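Ulvan Lyase-PL25 (Pseudoalteromonas sp. PLSV, PDB 5UAM) cleaves ulvan, the sulfated rhamnose- and uronic acid-containing polysaccharide of green seaweed cell walls, as a polysaccharide lyase of family PL25. Local coordinates at residues Gly35-Ile40 with Ser412-Ala417; Gly315-Ala320 with Val340-Asn345; Asp187-Lys192 with Pro203-Lys208. One frame throughout, in Å; residues are numbered along the deposited sequence. Where two conformers were deposited one is given.

How the contacts relate
The three contacts belong to different parts of a beta-propeller, their centres 24 to 26 Å apart, and none touches another. Contact 1 spans nearly the whole chain: the loop after strand 30-33 packs on strand 412-415, the two strands being the outermost of one four-stranded sheet, and contacts 3 and 2 are nested, in that order, inside the loop it closes. Contacts 2 and 3 are local hairpins, strands 317-324 with 336-342 and 188-193 with 204-211. Contact 1 is the most central, about 9 Å from the chain centre to its own centre; contact 3 approaches catalytic Y164, whereas contact 2 lies about 20 Å out. Contact 1 thus unites the N- and C-terminal parts of the chain, while the others each hold a hairpin together.

Contact 1. Residues Gly35-Ile40 with Ser412-Ala417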
loop_
_atom_site.group_PDB
_atom_site.type_symbol
_atom_site.label_atom_id
_atom_site.label_comp_id
_atom_site.label_asym_id
_atom_site.label_seq_id
_atom_site.Cartn_x
_atom_site.Cartn_y
_atom_site.Cartn_z
ATOM N N GLY A 35 4.118 13.182 -8.909
ATOM C CA GLY A 35 4.439 12.973 -7.496
ATOM C C GLY A 35 5.046 11.606 -7.270
ATOM O O GLY A 35 6.026 11.233 -7.919
ATOM N N ASN A 36 4.485 10.854 -6.324
ATOM C CA ASN A 36 4.731 9.417 -6.186
ATOM C C ASN A 36 3.520 8.726 -6.785
ATOM O O ASN A 36 2.442 8.736 -6.166
ATOM C CB ASN A 36 4.860 9.008 -4.714
ATOM C CG ASN A 36 6.045 9.577 -4.046
ATOM O OD1 ASN A 36 7.054 9.905 -4.672
ATOM N ND2 ASN A 36 5.952 9.712 -2.729
ATOM N N PRO A 37 3.598 8.144 -7.982
ATOM C CA PRO A 37 2.368 7.664 -8.615
ATOM C C PRO A 37 1.841 6.353 -8.079
ATOM O O PRO A 37 0.701 5.997 -8.402
ATOM C CB PRO A 37 2.750 7.514 -10.087
ATOM C CG PRO A 37 3.879 8.451 -10.283
ATOM C CD PRO A 37 4.653 8.406 -8.975
ATOM N N LEU A 38 2.639 5.667 -7.259
ATOM C CA LEU A 38 2.365 4.335 -6.746
ATOM C C LEU A 38 2.977 4.228 -5.364
ATOM O O LEU A 38 3.938 4.931 -5.042
ATOM C CB LEU A 38 3.075 3.280 -7.595
ATOM C CG LEU A 38 2.727 3.199 -9.075
ATOM C CD1 LEU A 38 3.779 2.373 -9.792
ATOM C CD2 LEU A 38 1.353 2.613 -9.261
ATOM N N ALA A 39 2.453 3.290 -4.561
ATOM C CA ALA A 39 3.054 2.925 -3.277
ATOM C C ALA A 39 2.501 1.573 -2.857
ATOM O O ALA A 39 1.398 1.204 -3.244
ATOM C CB ALA A 39 2.746 3.943 -2.183
ATOM N N ILE A 40 3.238 0.879 -1.996
ATOM C CA ILE A 40 2.809 -0.441 -1.545
ATOM C C ILE A 40 1.548 -0.350 -0.703
ATOM O O ILE A 40 0.741 -1.287 -0.711
ATOM C CB ILE A 40 3.988 -1.125 -0.831
ATOM C CG1 ILE A 40 4.983 -1.624 -1.898
ATOM C CG2 ILE A 40 3.524 -2.286 0.039
ATOM C CD1 ILE A 40 6.315 -2.014 -1.373
ATOM N N SER A 412 14.598 7.584 -9.547
ATOM C CA SER A 412 14.268 6.692 -8.443
ATOM C C SER A 412 12.902 6.102 -8.742
ATOM O O SER A 412 12.119 6.673 -9.492
ATOM C CB SER A 412 14.251 7.391 -7.078
ATOM O OG SER A 412 13.240 8.371 -7.007
ATOM N N PHE A 413 12.628 4.934 -8.170
ATOM C CA PHE A 413 11.388 4.235 -8.463
ATOM C C PHE A 413 10.419 4.307 -7.292
ATOM O O PHE A 413 10.804 4.142 -6.131
ATOM C CB PHE A 413 11.612 2.741 -8.750
ATOM C CG PHE A 413 12.362 2.434 -10.026
ATOM C CD1 PHE A 413 12.242 3.250 -11.149
ATOM C CD2 PHE A 413 13.132 1.298 -10.131
ATOM C CE1 PHE A 413 12.907 2.954 -12.327
ATOM C CE2 PHE A 413 13.841 0.998 -11.295
ATOM C CZ PHE A 413 13.708 1.810 -12.412
ATOM N N ALA A 414 9.159 4.524 -7.613
ATOM C CA ALA A 414 8.044 4.196 -6.739
ATOM C C ALA A 414 7.452 2.897 -7.255
ATOM O O ALA A 414 7.338 2.719 -8.474
ATOM C CB ALA A 414 6.995 5.310 -6.790
ATOM N N ILE A 415 7.041 2.013 -6.345
ATOM C CA ILE A 415 6.512 0.706 -6.736
ATOM C C ILE A 415 5.177 0.429 -6.073
ATOM O O ILE A 415 4.854 0.962 -5.004
ATOM C CB ILE A 415 7.490 -0.446 -6.451
ATOM C CG1 ILE A 415 7.941 -0.464 -4.985
ATOM C CG2 ILE A 415 8.708 -0.312 -7.393
ATOM C CD1 ILE A 415 8.627 -1.780 -4.596
ATOM N N SER A 416 4.383 -0.411 -6.728
ATOM C CA SER A 416 3.183 -0.974 -6.131
ATOM C C SER A 416 3.509 -2.257 -5.369
ATOM O O SER A 416 4.583 -2.845 -5.501
ATOM C CB SER A 416 2.156 -1.330 -7.207
ATOM O OG SER A 416 2.573 -2.427 -8.012
ATOM N N ALA A 417 2.530 -2.713 -4.602
ATOM C CA ALA A 417 2.533 -4.094 -4.152
ATOM C C ALA A 417 2.362 -5.011 -5.359
ATOM O O ALA A 417 1.945 -4.584 -6.446
ATOM C CB ALA A 417 1.391 -4.332 -3.162
HETATM O O HOH W 1 0.261 -0.990 -4.423
#
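L38 and A414 fit together through backbone as well as side chain: the A414 methyl CB rests 3.5 Å from L38 O, with L38 CB and P37 CD farther off around it. The L38 side chain reaches past A414 to the other segment's backbone. Its chi1 (-60°) sets CG anti to the carbonyl carbon, and from there chi2 (165°) swings a methyl, CD1, to 3.8 Å from A414 O. The next bump runs the other way, as I415 O presses against the A39 backbone, 3.2 Å from A39 CA; the nearby amide nitrogens of A39 and I40 make no hydrogen bond to it. I40 then lies beside I415, both side chains pointing the same way and meeting CD1 to CD1 at 4.0 Å, while I40 CG1 packs over the peptide joining S416 to A417. No direct hydrogen bond crosses the contact. One water bridges instead, donating to A39 O at 2.7 Å and accepting from A417 N at 2.9 Å. S416 OG donates to A417 O and also hydrogen-bonds L429 N. This buried seam packs the loop leaving strand 30-33 against strand 412-415, the opposite outermost strand of one propeller sheet; the same loop holds N36, a substrate-binding residue, whose backbone N bonds N98 OD1.

Contact 2. Residues Gly315-Ala320 with Val340-Asn345; sequences GQPHIA and VRWNGN
P317 and W342 start the ladder, with W342 N donating to P317 O at 2.9 Å. Two residues on, I319 and V340 form an antiparallel hydrogen-bonded pair. I319 N donates a hydrogen bond to V340 O at 2.7 Å, and V340 N donates one to I319 O at 2.9 Å. Between these bonds H318 and R341 make a non-hydrogen-bonded pair whose side chains run side by side. R341 CB sits over the centre of the imidazole, 3.7 Å from its centroid, a CH-pi contact. R341 CG lies between its backbone N and carbonyl carbon (chi1 68°), and the extended chain beyond takes CD to 3.4 Å from H318 CE1. Both ring nitrogens are engaged, ND1 with H339 NE2 and NE2 with D312 OD2, which fixes the ring's rotation. R341 NE has a weak bond to G395 O. Just before strand 317-320, Q316 NE2 donates to a water at 3.0 Å, which weakly reaches N343 O, past the end of the partner strand. N343 OD1 accepts from N345 N at 2.7 Å, closing an Asx turn, and also from E346 N. I319 and V340 meet CB to CB on the face opposite H318 and R341; P317 CD packs against W342 CB. The two strands are the middle pair of a four-stranded antiparallel sheet, flanked by 303-311 and 347-352; P317 and I319 lean on strand 258-267, and H318 on strand 362-367.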
loop_
_atom_site.group_PDB
_atom_site.type_symbol
_atom_site.label_atom_id
_atom_site.label_comp_id
_atom_site.label_asym_id
_atom_site.label_seq_id
_atom_site.Cartn_x
_atom_site.Cartn_y
_atom_site.Cartn_z
ATOM N N GLY A 315 0.724 -21.588 6.330
ATOM C CA GLY A 315 -0.166 -20.663 6.995
ATOM C C GLY A 315 0.508 -19.693 7.931
ATOM O O GLY A 315 -0.188 -18.951 8.631
ATOM N N GLN A 316 1.833 -19.658 7.955
ATOM C CA GLN A 316 2.546 -18.846 8.928
ATOM C C GLN A 316 2.833 -17.472 8.334
ATOM O O GLN A 316 3.223 -17.373 7.167
ATOM C CB GLN A 316 3.874 -19.504 9.272
ATOM C CG GLN A 316 3.736 -20.942 9.774
ATOM C CD GLN A 316 5.049 -21.692 9.977
ATOM O OE1 GLN A 316 5.240 -22.348 11.004
ATOM N NE2 GLN A 316 5.917 -21.653 8.987
ATOM N N PRO A 317 2.648 -16.392 9.094
ATOM C CA PRO A 317 2.874 -15.056 8.535
ATOM C C PRO A 317 4.337 -14.667 8.423
ATOM O O PRO A 317 5.155 -14.917 9.313
ATOM C CB PRO A 317 2.152 -14.134 9.519
ATOM C CG PRO A 317 2.213 -14.866 10.803
ATOM C CD PRO A 317 2.011 -16.319 10.424
ATOM N N HIS A 318 4.621 -14.006 7.307
ATOM C CA HIS A 318 5.853 -13.300 7.020
ATOM C C HIS A 318 5.519 -11.824 6.861
ATOM O O HIS A 318 4.435 -11.453 6.382
ATOM C CB HIS A 318 6.435 -13.808 5.712
ATOM C CG HIS A 318 6.913 -15.215 5.768
ATOM N ND1 HIS A 318 8.221 -15.559 5.509
ATOM C CD2 HIS A 318 6.267 -16.370 6.056
ATOM C CE1 HIS A 318 8.359 -16.865 5.634
ATOM N NE2 HIS A 318 7.185 -17.383 5.954
ATOM N N ILE A 319 6.467 -10.982 7.252
ATOM C CA ILE A 319 6.266 -9.539 7.300
ATOM C C ILE A 319 7.481 -8.843 6.706
ATOM O O ILE A 319 8.624 -9.168 7.050
ATOM C CB ILE A 319 6.062 -9.073 8.750
ATOM C CG1 ILE A 319 4.792 -9.698 9.348
ATOM C CG2 ILE A 319 5.986 -7.552 8.834
ATOM C CD1 ILE A 319 4.608 -9.414 10.826
ATOM N N ALA A 320 7.224 -7.865 5.833
ATOM C CA ALA A 320 8.236 -6.910 5.404
ATOM C C ALA A 320 8.048 -5.641 6.212
ATOM O O ALA A 320 6.942 -5.090 6.260
ATOM C CB ALA A 320 8.083 -6.595 3.920
ATOM N N VAL A 340 10.707 -10.503 8.532
ATOM C CA VAL A 340 10.339 -11.107 9.813
ATOM C C VAL A 340 9.367 -12.239 9.520
ATOM O O VAL A 340 8.571 -12.147 8.585
ATOM C CB VAL A 340 9.653 -10.030 10.688
ATOM C CG1 VAL A 340 8.957 -10.642 11.911
ATOM C CG2 VAL A 340 10.663 -8.965 11.091
ATOM N N ARG A 341 9.431 -13.321 10.301
ATOM C CA ARG A 341 8.454 -14.389 10.110
ATOM C C ARG A 341 8.186 -15.131 11.408
ATOM O O ARG A 341 9.000 -15.157 12.334
ATOM C CB ARG A 341 8.883 -15.391 9.036
ATOM C CG ARG A 341 10.090 -16.220 9.421
ATOM C CD ARG A 341 10.546 -17.100 8.271
ATOM N NE ARG A 341 11.691 -17.911 8.658
ATOM C CZ ARG A 341 11.612 -19.134 9.176
ATOM N NH1 ARG A 341 10.429 -19.715 9.355
ATOM N NH2 ARG A 341 12.719 -19.794 9.505
ATOM N N TRP A 342 7.011 -15.754 11.441
ATOM C CA TRP A 342 6.609 -16.648 12.517
ATOM C C TRP A 342 7.011 -18.066 12.144
ATOM O O TRP A 342 6.612 -18.563 11.093
ATOM C CB TRP A 342 5.093 -16.562 12.662
ATOM C CG TRP A 342 4.489 -17.487 13.690
ATOM C CD1 TRP A 342 3.755 -18.615 13.454
ATOM C CD2 TRP A 342 4.554 -17.344 15.109
ATOM N NE1 TRP A 342 3.378 -19.190 14.638
ATOM C CE2 TRP A 342 3.839 -18.421 15.677
ATOM C CE3 TRP A 342 5.131 -16.400 15.957
ATOM C CZ2 TRP A 342 3.699 -18.581 17.056
ATOM C CZ3 TRP A 342 4.998 -16.554 17.311
ATOM C CH2 TRP A 342 4.274 -17.635 17.858
ATOM N N ASN A 343 7.807 -18.713 12.990
ATOM C CA ASN A 343 8.332 -20.025 12.640
ATOM C C ASN A 343 7.491 -21.156 13.192
ATOM O O ASN A 343 7.900 -22.315 13.091
ATOM C CB ASN A 343 9.788 -20.182 13.087
ATOM C CG ASN A 343 9.941 -20.293 14.585
ATOM O OD1 ASN A 343 8.977 -20.453 15.340
ATOM N ND2 ASN A 343 11.186 -20.240 15.026
ATOM N N GLY A 344 6.334 -20.844 13.774
ATOM C CA GLY A 344 5.461 -21.800 14.391
ATOM C C GLY A 344 5.510 -21.741 15.896
ATOM O O GLY A 344 4.557 -22.172 16.551
ATOM N N ASN A 345 6.587 -21.195 16.465
ATOM C CA ASN A 345 6.701 -21.085 17.911
ATOM C C ASN A 345 7.104 -19.688 18.359
ATOM O O ASN A 345 6.775 -19.285 19.480
ATOM C CB ASN A 345 7.694 -22.109 18.458
ATOM C CG ASN A 345 7.242 -23.525 18.205
ATOM O OD1 ASN A 345 6.425 -24.060 18.933
ATOM N ND2 ASN A 345 7.735 -24.110 17.123
HETATM O O HOH W 2 8.587 -22.717 9.725
#

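Contact 3. Residues Asp187-Lys192 with Pro203-Lys208; sequences DWVYQK and PVSFLK. With EDO (1,2-ethanediol), chain J.
P203 opens the second segment by packing its ring against Q191, CG to CG at 3.7 Å, while its CB meets V189 CB. V204 follows in a hydrogen-bonded pair with Y190: V204 N donates to Y190 O at 2.9 Å and V204 O accepts from Y190 N. Its CB lies over one face of the Y190 ring, offset toward the rim, 3.8 Å from the centroid in a CH-pi contact. S205 OG donates to the anti lone pair of D187 OD2 at 2.8 Å. At F206 the register slips by one, since F206 and L207 both face W188: a classic beta bulge within the propeller hairpin of strands 188-193 and 204-211. F206 N bonds W188 O at 2.8 Å, and L207 N reaches the same oxygen only weakly. F206 CG sits between its backbone N and carbonyl carbon (chi1 68°); the ring takes W188 CB over its face, with V189 O in plane at its edge. The W188 side chain, whose NE1 donates to W221 O, comes within about 4 Å (nearest atoms) of catalytic Y164 and substrate-binding R180. L207 O accepts from W188 N at 3.1 Å. K208 NZ donates to O1 of an ethanediol, probably from the crystallisation liquor, at 2.8 Å; that O1 donates to D187 OD1, which also bonds H209 ND1, and a water links NZ with D187 OD2.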
loop_
_atom_site.group_PDB
_atom_site.type_symbol
_atom_site.label_atom_id
_atom_site.label_comp_id
_atom_site.label_asym_id
_atom_site.label_seq_id
_atom_site.Cartn_x
_atom_site.Cartn_y
_atom_site.Cartn_z
ATOM N N ASP A 187 -8.658 6.479 14.391
ATOM C CA ASP A 187 -8.699 5.024 14.363
ATOM C C ASP A 187 -8.484 4.519 12.941
ATOM O O ASP A 187 -8.759 5.208 11.957
ATOM C CB ASP A 187 -10.065 4.512 14.807
ATOM C CG ASP A 187 -10.362 4.718 16.298
ATOM O OD1 ASP A 187 -9.586 5.345 17.066
ATOM O OD2 ASP A 187 -11.447 4.236 16.702
ATOM N N TRP A 188 -7.992 3.287 12.832
ATOM C CA TRP A 188 -8.057 2.533 11.583
ATOM C C TRP A 188 -9.313 1.686 11.605
ATOM O O TRP A 188 -9.683 1.141 12.653
ATOM C CB TRP A 188 -6.826 1.656 11.368
ATOM C CG TRP A 188 -5.650 2.459 10.917
ATOM C CD1 TRP A 188 -4.974 3.380 11.655
ATOM C CD2 TRP A 188 -5.052 2.459 9.627
ATOM N NE1 TRP A 188 -3.976 3.945 10.910
ATOM C CE2 TRP A 188 -3.990 3.385 9.667
ATOM C CE3 TRP A 188 -5.298 1.757 8.448
ATOM C CZ2 TRP A 188 -3.167 3.626 8.561
ATOM C CZ3 TRP A 188 -4.449 2.015 7.322
ATOM C CH2 TRP A 188 -3.420 2.928 7.418
ATOM N N VAL A 189 -9.958 1.594 10.450
ATOM C CA VAL A 189 -11.280 1.007 10.340
ATOM C C VAL A 189 -11.362 0.167 9.074
ATOM O O VAL A 189 -10.530 0.262 8.171
ATOM C CB VAL A 189 -12.379 2.085 10.271
ATOM C CG1 VAL A 189 -12.305 3.038 11.460
ATOM C CG2 VAL A 189 -12.268 2.855 8.959
ATOM N N TYR A 190 -12.440 -0.594 8.982
ATOM C CA TYR A 190 -12.913 -1.060 7.688
ATOM C C TYR A 190 -14.375 -0.694 7.497
ATOM O O TYR A 190 -15.123 -0.492 8.456
ATOM C CB TYR A 190 -12.719 -2.571 7.502
ATOM C CG TYR A 190 -13.547 -3.449 8.419
ATOM C CD1 TYR A 190 -14.861 -3.767 8.120
ATOM C CD2 TYR A 190 -13.012 -3.983 9.590
ATOM C CE1 TYR A 190 -15.620 -4.581 8.950
ATOM C CE2 TYR A 190 -13.762 -4.795 10.417
ATOM C CZ TYR A 190 -15.070 -5.104 10.102
ATOM O OH TYR A 190 -15.798 -5.922 10.948
ATOM N N GLN A 191 -14.765 -0.590 6.219
ATOM C CA GLN A 191 -16.164 -0.579 5.836
ATOM C C GLN A 191 -16.436 -1.773 4.941
ATOM O O GLN A 191 -15.657 -2.072 4.029
ATOM C CB GLN A 191 -16.562 0.717 5.124
ATOM C CG GLN A 191 -16.573 1.934 6.024
ATOM C CD GLN A 191 -17.183 3.145 5.385
ATOM O OE1 GLN A 191 -16.482 4.043 4.884
ATOM N NE2 GLN A 191 -18.502 3.186 5.393
ATOM N N LYS A 192 -17.552 -2.440 5.222
ATOM C CA LYS A 192 -17.934 -3.690 4.577
ATOM C C LYS A 192 -19.132 -3.470 3.661
ATOM O O LYS A 192 -20.111 -2.822 4.044
ATOM C CB LYS A 192 -18.296 -4.737 5.642
ATOM C CG LYS A 192 -18.761 -6.092 5.096
ATOM C CD LYS A 192 -19.175 -7.027 6.223
ATOM C CE LYS A 192 -19.679 -8.321 5.670
ATOM N NZ LYS A 192 -20.098 -9.244 6.755
ATOM N N PRO A 203 -18.263 2.347 9.514
ATOM C CA PRO A 203 -16.914 1.882 9.850
ATOM C C PRO A 203 -16.863 1.113 11.159
ATOM O O PRO A 203 -17.534 1.446 12.146
ATOM C CB PRO A 203 -16.108 3.180 9.935
ATOM C CG PRO A 203 -16.831 4.131 9.032
ATOM C CD PRO A 203 -18.277 3.789 9.201
ATOM N N VAL A 204 -15.998 0.101 11.155
ATOM C CA VAL A 204 -15.666 -0.700 12.329
ATOM C C VAL A 204 -14.203 -0.427 12.664
ATOM O O VAL A 204 -13.307 -0.667 11.831
ATOM C CB VAL A 204 -15.859 -2.194 12.029
ATOM C CG1 VAL A 204 -15.426 -3.048 13.216
ATOM C CG2 VAL A 204 -17.295 -2.492 11.670
ATOM N N SER A 205 -13.956 0.090 13.878
ATOM C CA SER A 205 -12.598 0.411 14.312
ATOM C C SER A 205 -11.855 -0.848 14.737
ATOM O O SER A 205 -12.341 -1.597 15.587
ATOM C CB SER A 205 -12.596 1.373 15.498
ATOM O OG SER A 205 -13.068 2.650 15.133
ATOM N N PHE A 206 -10.651 -1.054 14.189
ATOM C CA PHE A 206 -9.814 -2.177 14.608
ATOM C C PHE A 206 -8.500 -1.772 15.269
ATOM O O PHE A 206 -7.912 -2.596 15.990
ATOM C CB PHE A 206 -9.584 -3.198 13.471
ATOM C CG PHE A 206 -8.740 -2.687 12.336
ATOM C CD1 PHE A 206 -9.312 -2.050 11.239
ATOM C CD2 PHE A 206 -7.368 -2.853 12.358
ATOM C CE1 PHE A 206 -8.531 -1.589 10.208
ATOM C CE2 PHE A 206 -6.582 -2.399 11.331
ATOM C CZ PHE A 206 -7.165 -1.757 10.249
ATOM N N LEU A 207 -8.060 -0.528 15.123
ATOM C CA LEU A 207 -6.930 -0.001 15.882
ATOM C C LEU A 207 -7.344 1.332 16.480
ATOM O O LEU A 207 -7.887 2.187 15.778
ATOM C CB LEU A 207 -5.676 0.203 15.035
ATOM C CG LEU A 207 -4.939 -1.097 14.695
ATOM C CD1 LEU A 207 -3.958 -0.866 13.540
ATOM C CD2 LEU A 207 -4.206 -1.635 15.909
ATOM N N LYS A 208 -7.100 1.487 17.774
ATOM C CA LYS A 208 -7.546 2.641 18.548
ATOM C C LYS A 208 -6.485 3.732 18.623
ATOM O O LYS A 208 -5.352 3.477 19.044
ATOM C CB LYS A 208 -7.814 2.170 19.975
ATOM C CG LYS A 208 -8.235 3.259 20.951
ATOM C CD LYS A 208 -9.636 3.751 20.625
ATOM C CE LYS A 208 -10.172 4.549 21.778
ATOM N NZ LYS A 208 -11.564 5.020 21.510
HETATM C C1 EDO J . -12.375 7.136 18.647
HETATM O O1 EDO J . -11.167 6.576 19.188
HETATM C C2 EDO J . -12.972 8.123 19.644
HETATM O O2 EDO J . -12.015 9.155 19.911
HETATM O O HOH W 3 -12.732 3.536 19.052
#